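Local coordinates for protein sulfite dehydrogenase (Paracoccus pantotrophus, PDB 2XTS) that probably oxidises protein-bound sulfur in the Sox pathway, as the molybdenum-cofactor subunit of the SoxCD sulfane dehydrogenase, which also carries heme c, at residues A[127-133]-A[385-389]; A[134-138]-A[268-274]; A[169-175]-A[224-230]. All blocks are in the same frame, centred on the assembly; numbering follows the deposited sequence.

Contact 1. Residues A[127-133]-A[385-389]; sequences EWGGAQL and ENVEI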
loop_
_atom_site.group_PDB
_atom_site.type_symbol
_atom_site.label_atom_id
_atom_site.label_comp_id
_atom_site.label_asym_id
_atom_site.label_seq_id
_atom_site.Cartn_x
_atom_site.Cartn_y
_atom_site.Cartn_z
ATOM N N GLU A 127 -0.923 26.947 10.518
ATOM C CA GLU A 127 -2.197 27.612 10.179
ATOM C C GLU A 127 -2.982 28.096 11.388
ATOM O O GLU A 127 -4.073 28.626 11.237
ATOM C CB GLU A 127 -3.076 26.681 9.337
ATOM C CG GLU A 127 -2.419 26.163 8.067
ATOM C CD GLU A 127 -2.263 27.234 7.028
ATOM O OE1 GLU A 127 -3.319 27.728 6.564
ATOM O OE2 GLU A 127 -1.109 27.549 6.645
ATOM N N TRP A 128 -2.429 27.969 12.589
ATOM C CA TRP A 128 -3.147 28.424 13.779
ATOM C C TRP A 128 -3.450 29.915 13.721
ATOM O O TRP A 128 -4.489 30.359 14.198
ATOM C CB TRP A 128 -2.363 28.139 15.054
ATOM C CG TRP A 128 -2.741 26.857 15.736
ATOM C CD1 TRP A 128 -1.904 25.819 16.046
ATOM C CD2 TRP A 128 -4.029 26.509 16.251
ATOM N NE1 TRP A 128 -2.596 24.849 16.734
ATOM C CE2 TRP A 128 -3.906 25.244 16.854
ATOM C CE3 TRP A 128 -5.278 27.137 16.257
ATOM C CZ2 TRP A 128 -4.973 24.605 17.466
ATOM C CZ3 TRP A 128 -6.334 26.490 16.867
ATOM C CH2 TRP A 128 -6.176 25.244 17.467
ATOM N N GLY A 129 -2.526 30.684 13.169
ATOM C CA GLY A 129 -2.599 32.138 13.204
ATOM C C GLY A 129 -3.025 32.761 11.896
ATOM O O GLY A 129 -2.942 33.986 11.746
ATOM N N GLY A 130 -3.470 31.954 10.938
ATOM C CA GLY A 130 -3.849 32.466 9.622
ATOM C C GLY A 130 -3.657 31.441 8.538
ATOM O O GLY A 130 -3.563 30.253 8.807
ATOM N N ALA A 131 -3.699 31.883 7.291
ATOM C CA ALA A 131 -3.505 31.046 6.114
ATOM C C ALA A 131 -2.096 31.300 5.606
ATOM O O ALA A 131 -1.768 32.429 5.234
ATOM C CB ALA A 131 -4.530 31.401 5.076
ATOM N N GLN A 132 -1.230 30.295 5.678
ATOM C CA GLN A 132 0.186 30.517 5.391
ATOM C C GLN A 132 0.677 29.723 4.186
ATOM O O GLN A 132 1.296 30.295 3.320
ATOM C CB GLN A 132 1.058 30.214 6.617
ATOM C CG GLN A 132 0.798 31.158 7.808
ATOM C CD GLN A 132 1.931 31.223 8.802
ATOM O OE1 GLN A 132 2.858 30.419 8.770
ATOM N NE2 GLN A 132 1.852 32.190 9.704
ATOM N N LEU A 133 0.403 28.426 4.121
ATOM C CA LEU A 133 0.959 27.586 3.052
ATOM C C LEU A 133 -0.124 27.223 2.035
ATOM O O LEU A 133 -1.297 27.162 2.359
ATOM C CB LEU A 133 1.649 26.323 3.625
ATOM C CG LEU A 133 2.891 26.542 4.513
ATOM C CD1 LEU A 133 3.340 25.255 5.112
ATOM C CD2 LEU A 133 4.015 27.138 3.720
ATOM N N GLU A 385 -7.554 28.670 -3.635
ATOM C CA GLU A 385 -6.713 29.265 -2.595
ATOM C C GLU A 385 -7.059 28.782 -1.199
ATOM O O GLU A 385 -8.220 28.538 -0.851
ATOM C CB GLU A 385 -6.874 30.797 -2.612
ATOM C CG GLU A 385 -6.158 31.516 -3.743
ATOM C CD GLU A 385 -6.088 33.023 -3.574
ATOM O OE1 GLU A 385 -6.069 33.484 -2.421
ATOM O OE2 GLU A 385 -6.012 33.729 -4.601
ATOM N N ASN A 386 -6.020 28.696 -0.370
ATOM C CA ASN A 386 -6.137 28.588 1.067
ATOM C C ASN A 386 -6.472 29.965 1.630
ATOM O O ASN A 386 -5.703 30.920 1.434
ATOM C CB ASN A 386 -4.797 28.136 1.645
ATOM C CG ASN A 386 -4.797 28.070 3.157
ATOM O OD1 ASN A 386 -5.851 28.110 3.792
ATOM N ND2 ASN A 386 -3.607 28.043 3.741
ATOM N N VAL A 387 -7.645 30.079 2.245
ATOM C CA VAL A 387 -8.124 31.308 2.861
ATOM C C VAL A 387 -8.681 31.033 4.235
ATOM O O VAL A 387 -9.026 29.910 4.534
ATOM C CB VAL A 387 -9.221 32.008 1.998
ATOM C CG1 VAL A 387 -8.671 32.343 0.619
ATOM C CG2 VAL A 387 -10.478 31.188 1.904
ATOM N N GLU A 388 -8.779 32.079 5.061
ATOM C CA GLU A 388 -9.713 32.104 6.197
ATOM C C GLU A 388 -10.867 32.997 5.822
ATOM O O GLU A 388 -10.695 33.941 5.048
ATOM C CB GLU A 388 -9.088 32.642 7.482
ATOM C CG GLU A 388 -8.023 31.758 8.046
ATOM C CD GLU A 388 -7.629 32.104 9.470
ATOM O OE1 GLU A 388 -8.034 33.159 9.997
ATOM O OE2 GLU A 388 -6.870 31.339 10.094
ATOM N N ILE A 389 -12.024 32.698 6.386
ATOM C CA ILE A 389 -13.199 33.529 6.236
ATOM C C ILE A 389 -13.790 33.819 7.616
ATOM O O ILE A 389 -13.631 33.045 8.555
ATOM C CB ILE A 389 -14.264 32.890 5.309
ATOM C CG1 ILE A 389 -14.695 31.510 5.804
ATOM C CG2 ILE A 389 -13.769 32.883 3.869
ATOM C CD1 ILE A 389 -15.885 30.962 5.005
HETATM O O HOH W 1 -6.360 34.614 11.507
#
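N386 sends its amide from strand 384-389 into the loop 127-133, where ND2 makes two bonds. One runs from N386 ND2 to E127 OE1, 2.9 Å and nearly straight at 169°, and meets the oxygen from above the carboxylate plane. The other joins N386 ND2 to the carbonyl L133 O, 2.8 Å. N386 holds CG anti to its own backbone N (chi1 177°), which aims the amide at the loop. A bend at chi2 (-71°) folds the E127 carboxylate back over its own loop, where E127 OE2 meets Q132 N at 2.9 Å. E127 OE2 also takes L133 N, from the opposite face of the carboxylate. A131 CB packs 3.7 Å from N386 ND2. This is the tight part. With an alanine in place of E127, the carboxylate is gone; N386 ND2 would probably keep only L133 O in the loop, and the N-H groups of Q132 and L133 would probably be left without this acceptor.

The side at E388 is looser. E388 OE2 lies 3.3 Å from G130 CA; K355 and R359 hold it by salt bridges. A water bonds to E388 OE1 at 2.7 Å and only weakly to G129 O. G129 is partly exposed; its carbonyl meets glycerol, probably from the crystallisation liquor.

The contact ties this loop of the molybdopterin-binding part to the eight-stranded antiparallel sheet. T139 of helix 136-140 touches E127, L133 and N386. Helix 355-362 packs on W128. Strand 384-389 pairs with 375-378, and its other edge continues into a strand of the cytochrome chain.

Contact 2. Residues A[134-138]-A[268-274]; sequences EGCQY and ITSPSPQ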
loop_
_atom_site.group_PDB
_atom_site.type_symbol
_atom_site.label_atom_id
_atom_site.label_comp_id
_atom_site.label_asym_id
_atom_site.label_seq_id
_atom_site.Cartn_x
_atom_site.Cartn_y
_atom_site.Cartn_z
ATOM N N GLU A 134 0.306 27.016 0.799
ATOM C CA GLU A 134 -0.591 26.873 -0.337
ATOM C C GLU A 134 -0.645 25.429 -0.833
ATOM O O GLU A 134 0.202 25.004 -1.631
ATOM C CB GLU A 134 -0.091 27.792 -1.450
ATOM C CG GLU A 134 -0.058 29.275 -1.065
ATOM C CD GLU A 134 0.648 30.131 -2.092
ATOM O OE1 GLU A 134 0.347 29.958 -3.290
ATOM O OE2 GLU A 134 1.508 30.961 -1.694
ATOM N N GLY A 135 -1.626 24.676 -0.354
ATOM C CA GLY A 135 -1.797 23.285 -0.749
ATOM C C GLY A 135 -2.048 22.393 0.431
ATOM O O GLY A 135 -1.332 22.485 1.422
ATOM N N CYS A 136 -3.000 21.472 0.303
ATOM C CA CYS A 136 -3.273 20.551 1.388
ATOM C C CYS A 136 -2.108 19.606 1.670
ATOM O O CYS A 136 -1.991 19.125 2.790
ATOM C CB CYS A 136 -4.583 19.769 1.179
ATOM S SG CYS A 136 -4.623 18.733 -0.283
ATOM N N GLN A 137 -1.220 19.358 0.711
ATOM C CA GLN A 137 0.003 18.619 1.036
ATOM C C GLN A 137 0.698 19.291 2.220
ATOM O O GLN A 137 1.194 18.629 3.147
ATOM C CB GLN A 137 0.946 18.611 -0.170
ATOM C CG GLN A 137 2.292 18.001 0.133
ATOM C CD GLN A 137 3.011 17.482 -1.088
ATOM O OE1 GLN A 137 2.777 17.978 -2.193
ATOM N NE2 GLN A 137 3.874 16.492 -0.897
ATOM N N TYR A 138 0.728 20.626 2.200
ATOM C CA TYR A 138 1.466 21.400 3.209
ATOM C C TYR A 138 0.661 21.623 4.483
ATOM O O TYR A 138 1.192 21.559 5.581
ATOM C CB TYR A 138 1.927 22.748 2.610
ATOM C CG TYR A 138 2.697 22.535 1.345
ATOM C CD1 TYR A 138 3.979 22.020 1.378
ATOM C CD2 TYR A 138 2.126 22.781 0.119
ATOM C CE1 TYR A 138 4.671 21.771 0.222
ATOM C CE2 TYR A 138 2.803 22.502 -1.050
ATOM C CZ TYR A 138 4.084 22.018 -0.987
ATOM O OH TYR A 138 4.784 21.718 -2.125
ATOM N N ILE A 268 -10.720 18.552 2.171
ATOM C CA ILE A 268 -10.962 18.332 0.754
ATOM C C ILE A 268 -9.612 18.341 0.028
ATOM O O ILE A 268 -8.894 19.333 0.025
ATOM C CB ILE A 268 -11.919 19.402 0.193
ATOM C CG1 ILE A 268 -13.321 19.175 0.786
ATOM C CG2 ILE A 268 -11.973 19.324 -1.327
ATOM C CD1 ILE A 268 -14.292 20.367 0.610
ATOM N N THR A 269 -9.268 17.214 -0.590
ATOM C CA THR A 269 -7.998 17.087 -1.302
ATOM C C THR A 269 -8.095 17.529 -2.750
ATOM O O THR A 269 -7.091 17.896 -3.334
ATOM C CB THR A 269 -7.458 15.653 -1.185
ATOM O OG1 THR A 269 -8.423 14.726 -1.690
ATOM C CG2 THR A 269 -7.207 15.309 0.278
ATOM N N SER A 270 -9.299 17.504 -3.316
ATOM C CA SER A 270 -9.510 18.105 -4.611
ATOM C C SER A 270 -10.957 18.507 -4.792
ATOM O O SER A 270 -11.845 17.816 -4.392
ATOM C CB SER A 270 -9.103 17.171 -5.734
ATOM O OG SER A 270 -10.062 16.157 -5.901
ATOM N N PRO A 271 -11.171 19.708 -5.357
ATOM C CA PRO A 271 -10.198 20.750 -5.698
ATOM C C PRO A 271 -9.426 21.219 -4.471
ATOM O O PRO A 271 -9.928 21.157 -3.351
ATOM C CB PRO A 271 -11.071 21.905 -6.235
ATOM C CG PRO A 271 -12.365 21.332 -6.528
ATOM C CD PRO A 271 -12.548 20.158 -5.604
ATOM N N SER A 272 -8.210 21.685 -4.704
ATOM C CA SER A 272 -7.372 22.261 -3.661
ATOM C C SER A 272 -6.315 23.106 -4.381
ATOM O O SER A 272 -6.238 23.066 -5.608
ATOM C CB SER A 272 -6.757 21.170 -2.763
ATOM O OG SER A 272 -5.874 20.339 -3.509
ATOM N N PRO A 273 -5.468 23.849 -3.645
ATOM C CA PRO A 273 -4.563 24.750 -4.378
ATOM C C PRO A 273 -3.629 24.092 -5.396
ATOM O O PRO A 273 -3.338 24.700 -6.416
ATOM C CB PRO A 273 -3.771 25.431 -3.260
ATOM C CG PRO A 273 -4.772 25.472 -2.121
ATOM C CD PRO A 273 -5.502 24.145 -2.200
ATOM N N GLN A 274 -3.164 22.876 -5.124
ATOM C CA GLN A 274 -2.325 22.139 -6.055
ATOM C C GLN A 274 -3.131 21.387 -7.102
ATOM O O GLN A 274 -2.534 20.728 -7.942
ATOM C CB GLN A 274 -1.481 21.111 -5.288
ATOM C CG GLN A 274 -0.455 21.688 -4.325
ATOM C CD GLN A 274 -0.064 20.675 -3.278
ATOM O OE1 GLN A 274 -0.873 20.337 -2.409
ATOM N NE2 GLN A 274 1.175 20.155 -3.364
HETATM O O HOH W 2 -3.514 21.312 -2.646
#
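The N-terminal end of helix 136-140 meets the turn after strand 265-270 here, with Q274 set against G135 and Q137. The contact joins the molybdopterin-binding part of the chain to the dimerisation part. G135 is the N-cap residue.

Q274 OE1 accepts the first-turn N-H of the helix from Q137 N, at 3.3 Å and 158°. In return Q274 NE2 gives a hydrogen to Q137 OE1, 2.9 Å, in the carbonyl plane and on a lone pair. Q137 sets CG anti to its backbone N (chi1 174°) and extends beyond it, which carries OE1 to Q274 NE2. The two side chains cross at about a right angle, with their amide planes 35° apart. Q274 NE2 also bonds to A193 O of the cytochrome chain, and Q137 NE2 to the carbonyls of F55 and K38. Both amides are buried, and these bonds fix which end of each is O and which is N. A CB on G135 would clash with Q274 OE1, and the backbone angles of G135 themselves call for glycine.

One water completes the join with four hydrogen bonds. It accepts from C136 N at 3.0 Å and from Q274 N, and it donates to Q274 OE1 at 2.8 Å and to S272 OG. S272 OG in turn gives its hydrogen to T269 O, 2.7 Å, a side-chain bond that meets the carbonyl from well above its plane. C136 SG packs 3.8 Å from S272 OG and 3.9 Å from T269 CA. The P273 ring lies over the N-cap, with P273 CB 3.7 Å from G135 N.

T269 and S270 form a classic beta bulge opposite S287 on strand 282-291. W376 of strand 375-378 backs C136, S272 and P273, while the cytochrome chain packs on E134, Q137, Y138 and Q274.

Contact 3. Residues A[169-175]-A[224-230]; sequences LYAEGAD and VKWVRRL. With MTE (phosphonic acidmono-(2-amino-5,6-dimercapto-4-oxo-3,7,8a,9,10,10a-hexahydro-4H-8-oxa-1,3,9,10-tetraaza-anthracen-7-ylmethyl)ester), chain E.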
loop_
_atom_site.group_PDB
_atom_site.type_symbol
_atom_site.label_atom_id
_atom_site.label_comp_id
_atom_site.label_asym_id
_atom_site.label_seq_id
_atom_site.Cartn_x
_atom_site.Cartn_y
_atom_site.Cartn_z
ATOM N N LEU A 169 4.244 3.351 31.030
ATOM C CA LEU A 169 5.265 2.785 30.165
ATOM C C LEU A 169 5.945 3.925 29.447
ATOM O O LEU A 169 5.288 4.825 28.896
ATOM C CB LEU A 169 4.651 1.808 29.160
ATOM C CG LEU A 169 5.577 1.163 28.119
ATOM C CD1 LEU A 169 5.026 -0.181 27.694
ATOM C CD2 LEU A 169 5.736 2.065 26.895
ATOM N N TYR A 170 7.270 3.895 29.472
ATOM C CA TYR A 170 8.092 4.849 28.751
ATOM C C TYR A 170 8.738 4.132 27.584
ATOM O O TYR A 170 9.414 3.121 27.783
ATOM C CB TYR A 170 9.155 5.379 29.687
ATOM C CG TYR A 170 10.138 6.350 29.074
ATOM C CD1 TYR A 170 9.787 7.683 28.815
ATOM C CD2 TYR A 170 11.452 5.962 28.831
ATOM C CE1 TYR A 170 10.730 8.575 28.296
ATOM C CE2 TYR A 170 12.378 6.822 28.296
ATOM C CZ TYR A 170 12.028 8.131 28.057
ATOM O OH TYR A 170 12.957 9.007 27.528
ATOM N N ALA A 171 8.547 4.653 26.371
ATOM C CA ALA A 171 9.126 4.026 25.177
ATOM C C ALA A 171 10.166 4.952 24.602
ATOM O O ALA A 171 9.909 6.146 24.450
ATOM C CB ALA A 171 8.075 3.728 24.108
ATOM N N GLU A 172 11.335 4.407 24.273
ATOM C CA GLU A 172 12.358 5.217 23.606
ATOM C C GLU A 172 12.957 4.493 22.433
ATOM O O GLU A 172 12.968 3.256 22.343
ATOM C CB GLU A 172 13.474 5.713 24.536
ATOM C CG GLU A 172 14.241 4.612 25.153
ATOM C CD GLU A 172 15.696 4.916 25.629
ATOM O OE1 GLU A 172 16.267 3.977 26.200
ATOM O OE2 GLU A 172 16.286 6.013 25.450
ATOM N N GLY A 173 13.410 5.319 21.506
ATOM C CA GLY A 173 13.992 4.872 20.267
ATOM C C GLY A 173 15.490 4.646 20.323
ATOM O O GLY A 173 16.170 5.108 21.232
ATOM N N ALA A 174 16.003 3.969 19.304
ATOM C CA ALA A 174 17.431 3.657 19.193
ATOM C C ALA A 174 18.263 4.817 18.680
ATOM O O ALA A 174 19.487 4.769 18.751
ATOM C CB ALA A 174 17.617 2.450 18.264
ATOM N N ASP A 175 17.594 5.839 18.140
ATOM C CA ASP A 175 18.236 7.022 17.601
ATOM C C ASP A 175 18.791 7.943 18.692
ATOM O O ASP A 175 18.476 7.800 19.868
ATOM C CB ASP A 175 17.289 7.779 16.636
ATOM C CG ASP A 175 15.961 8.199 17.259
ATOM O OD1 ASP A 175 15.436 7.488 18.156
ATOM O OD2 ASP A 175 15.405 9.227 16.793
ATOM N N VAL A 224 6.746 5.864 18.514
ATOM C CA VAL A 224 8.195 5.813 18.627
ATOM C C VAL A 224 8.764 4.841 17.570
ATOM O O VAL A 224 8.377 3.671 17.509
ATOM C CB VAL A 224 8.628 5.419 20.060
ATOM C CG1 VAL A 224 10.151 5.308 20.142
ATOM C CG2 VAL A 224 8.114 6.408 21.083
ATOM N N LYS A 225 9.693 5.346 16.770
ATOM C CA LYS A 225 10.352 4.575 15.722
ATOM C C LYS A 225 11.665 3.972 16.220
ATOM O O LYS A 225 12.302 4.476 17.149
ATOM C CB LYS A 225 10.606 5.490 14.520
ATOM C CG LYS A 225 9.367 5.889 13.795
ATOM C CD LYS A 225 9.621 6.737 12.550
ATOM C CE LYS A 225 10.157 8.122 12.833
ATOM N NZ LYS A 225 10.455 8.808 11.557
ATOM N N TRP A 226 12.069 2.884 15.575
ATOM C CA TRP A 226 13.311 2.186 15.925
ATOM C C TRP A 226 13.298 1.872 17.419
ATOM O O TRP A 226 14.279 2.078 18.122
ATOM C CB TRP A 226 14.575 2.998 15.524
ATOM C CG TRP A 226 14.494 3.637 14.165
ATOM C CD1 TRP A 226 14.629 2.988 12.977
ATOM C CD2 TRP A 226 14.298 5.014 13.846
ATOM N NE1 TRP A 226 14.510 3.870 11.936
ATOM C CE2 TRP A 226 14.294 5.117 12.445
ATOM C CE3 TRP A 226 14.152 6.174 14.599
ATOM C CZ2 TRP A 226 14.090 6.322 11.789
ATOM C CZ3 TRP A 226 13.973 7.372 13.948
ATOM C CH2 TRP A 226 13.922 7.441 12.554
ATOM N N VAL A 227 12.160 1.377 17.917
ATOM C CA VAL A 227 11.942 1.298 19.357
ATOM C C VAL A 227 12.942 0.348 20.008
ATOM O O VAL A 227 13.094 -0.787 19.568
ATOM C CB VAL A 227 10.495 0.904 19.725
ATOM C CG1 VAL A 227 10.153 1.412 21.130
ATOM C CG2 VAL A 227 9.514 1.516 18.816
ATOM N N ARG A 228 13.631 0.826 21.037
ATOM C CA ARG A 228 14.654 0.016 21.706
ATOM C C ARG A 228 14.357 -0.378 23.137
ATOM O O ARG A 228 14.919 -1.359 23.641
ATOM C CB ARG A 228 16.018 0.723 21.671
ATOM C CG ARG A 228 16.250 1.724 22.769
ATOM C CD ARG A 228 17.667 2.189 22.775
ATOM N NE ARG A 228 17.956 2.996 23.960
ATOM C CZ ARG A 228 19.134 3.550 24.221
ATOM N NH1 ARG A 228 20.139 3.462 23.348
ATOM N NH2 ARG A 228 19.304 4.205 25.359
ATOM N N ARG A 229 13.482 0.362 23.810
ATOM C CA ARG A 229 13.251 0.092 25.231
ATOM C C ARG A 229 11.861 0.517 25.655
ATOM O O ARG A 229 11.366 1.560 25.244
ATOM C CB ARG A 229 14.309 0.783 26.107
ATOM C CG ARG A 229 14.260 0.438 27.587
ATOM C CD ARG A 229 15.439 1.021 28.336
ATOM N NE ARG A 229 15.282 2.454 28.561
ATOM C CZ ARG A 229 14.535 2.984 29.531
ATOM N NH1 ARG A 229 13.847 2.221 30.368
ATOM N NH2 ARG A 229 14.467 4.299 29.676
ATOM N N LEU A 230 11.233 -0.356 26.438
ATOM C CA LEU A 230 9.962 -0.138 27.124
ATOM C C LEU A 230 10.249 -0.216 28.623
ATOM O O LEU A 230 10.536 -1.292 29.157
ATOM C CB LEU A 230 8.915 -1.175 26.715
ATOM C CG LEU A 230 8.725 -1.423 25.224
ATOM C CD1 LEU A 230 7.709 -2.555 25.023
ATOM C CD2 LEU A 230 8.283 -0.146 24.500
HETATM N N1 MTE E . 10.574 8.082 16.869
HETATM C C2 MTE E . 11.867 8.320 17.061
HETATM N N2 MTE E . 12.636 7.341 17.586
HETATM N N3 MTE E . 12.437 9.493 16.725
HETATM C C4 MTE E . 11.727 10.524 16.183
HETATM O O4 MTE E . 12.332 11.576 15.889
HETATM N N5 MTE E . 9.447 11.331 15.514
HETATM C C6 MTE E . 8.080 11.141 15.941
HETATM C C7 MTE E . 7.529 9.742 15.714
HETATM N N8 MTE E . 8.444 8.759 16.234
HETATM C C9 MTE E . 10.304 10.348 15.974
HETATM C C10 MTE E . 9.748 9.047 16.365
HETATM C "C1'" MTE E . 7.121 12.148 15.332
HETATM S "S1'" MTE E . 7.128 13.791 15.936
HETATM C "C2'" MTE E . 6.209 11.790 14.397
HETATM S "S2'" MTE E . 4.999 12.875 13.836
HETATM C "C3'" MTE E . 6.224 10.377 13.855
HETATM O "O3'" MTE E . 7.317 9.571 14.323
HETATM C "C4'" MTE E . 6.345 10.404 12.343
HETATM O "O4'" MTE E . 6.273 9.066 11.830
HETATM P P MTE E . 6.803 8.862 10.331
HETATM O O1P MTE E . 5.828 9.792 9.548
HETATM O O2P MTE E . 8.204 9.363 10.197
HETATM O O3P MTE E . 6.562 7.424 10.026
HETATM O O HOH W 3 20.425 2.575 20.443
#
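E172 faces R228 and R229 together across a classic beta bulge. Strands 168-173 and 227-233 run antiparallel here, with their axes at 155°, in the mixed sheet of the molybdopterin-binding domain. E172 O takes both backbone N-H groups of the bulge, with R228 N the nearer at 2.8 Å.

The R228 side chain shows how the bulge is used. Its CG is turned to lie between the backbone N and the carbonyl carbon (chi1 85°), and the chain then runs extended across the end of strand 168-173, past E172 O and G173 O. R228 CB lies 4.0 Å from A174 N. R228 CG is 3.6 Å from E172 O. R228 CD is 3.6 Å from G173 O. R228 NE then reaches E172 OE1 at 3.0 Å, helped by NH2 on the same oxygen. The guanidinium stands at 90° to the carboxylate. NH1 bonds to a water that also donates to A174 O.

R229 NE adds a further bond to E172 OE1, at 3.0 Å from above the carboxylate plane. This oxygen thus accepts three N-H groups, while E172 OE2 pairs with R95 of the cytochrome chain. Such a charge cluster would probably favour an ionised E172. R229 NH2 sits at the edge of the Y170 ring, and its NH1 bonds to N92. On the other face, A171 CB packs against L230 and V224.

The loop ends hold the pterin of the molybdenum cofactor. D175 OD1 accepts from the amino nitrogen N2 at 2.9 Å, and OD2 accepts from N3 and from S177. K225 N donates to N1. At the far end of the cofactor, K225 NZ bonds to phosphate oxygen O2P at 2.7 Å.

Overall arrangement
The three contacts are nested along the chain. Contact 1 closes the largest loop, contact 2 lies inside it, and contact 3 inside both. Contacts 1 and 2 are neighbours, with centres about 12 Å apart; they touch where L133 meets Y138 and where P273 meets N386. Contact 1 ties the loop before helix 136-140, and contact 2 the start of that helix, to the eight-stranded antiparallel sheet at strands 384-389 and 265-270, the outermost of this chain; the cytochrome continues the sheet beyond the first. Contact 3 is on the opposite side of the chain's centre, about 36 Å from contact 1 and about 34 Å from contact 2, centre to centre, in the cofactor pocket. All three border the cytochrome chain.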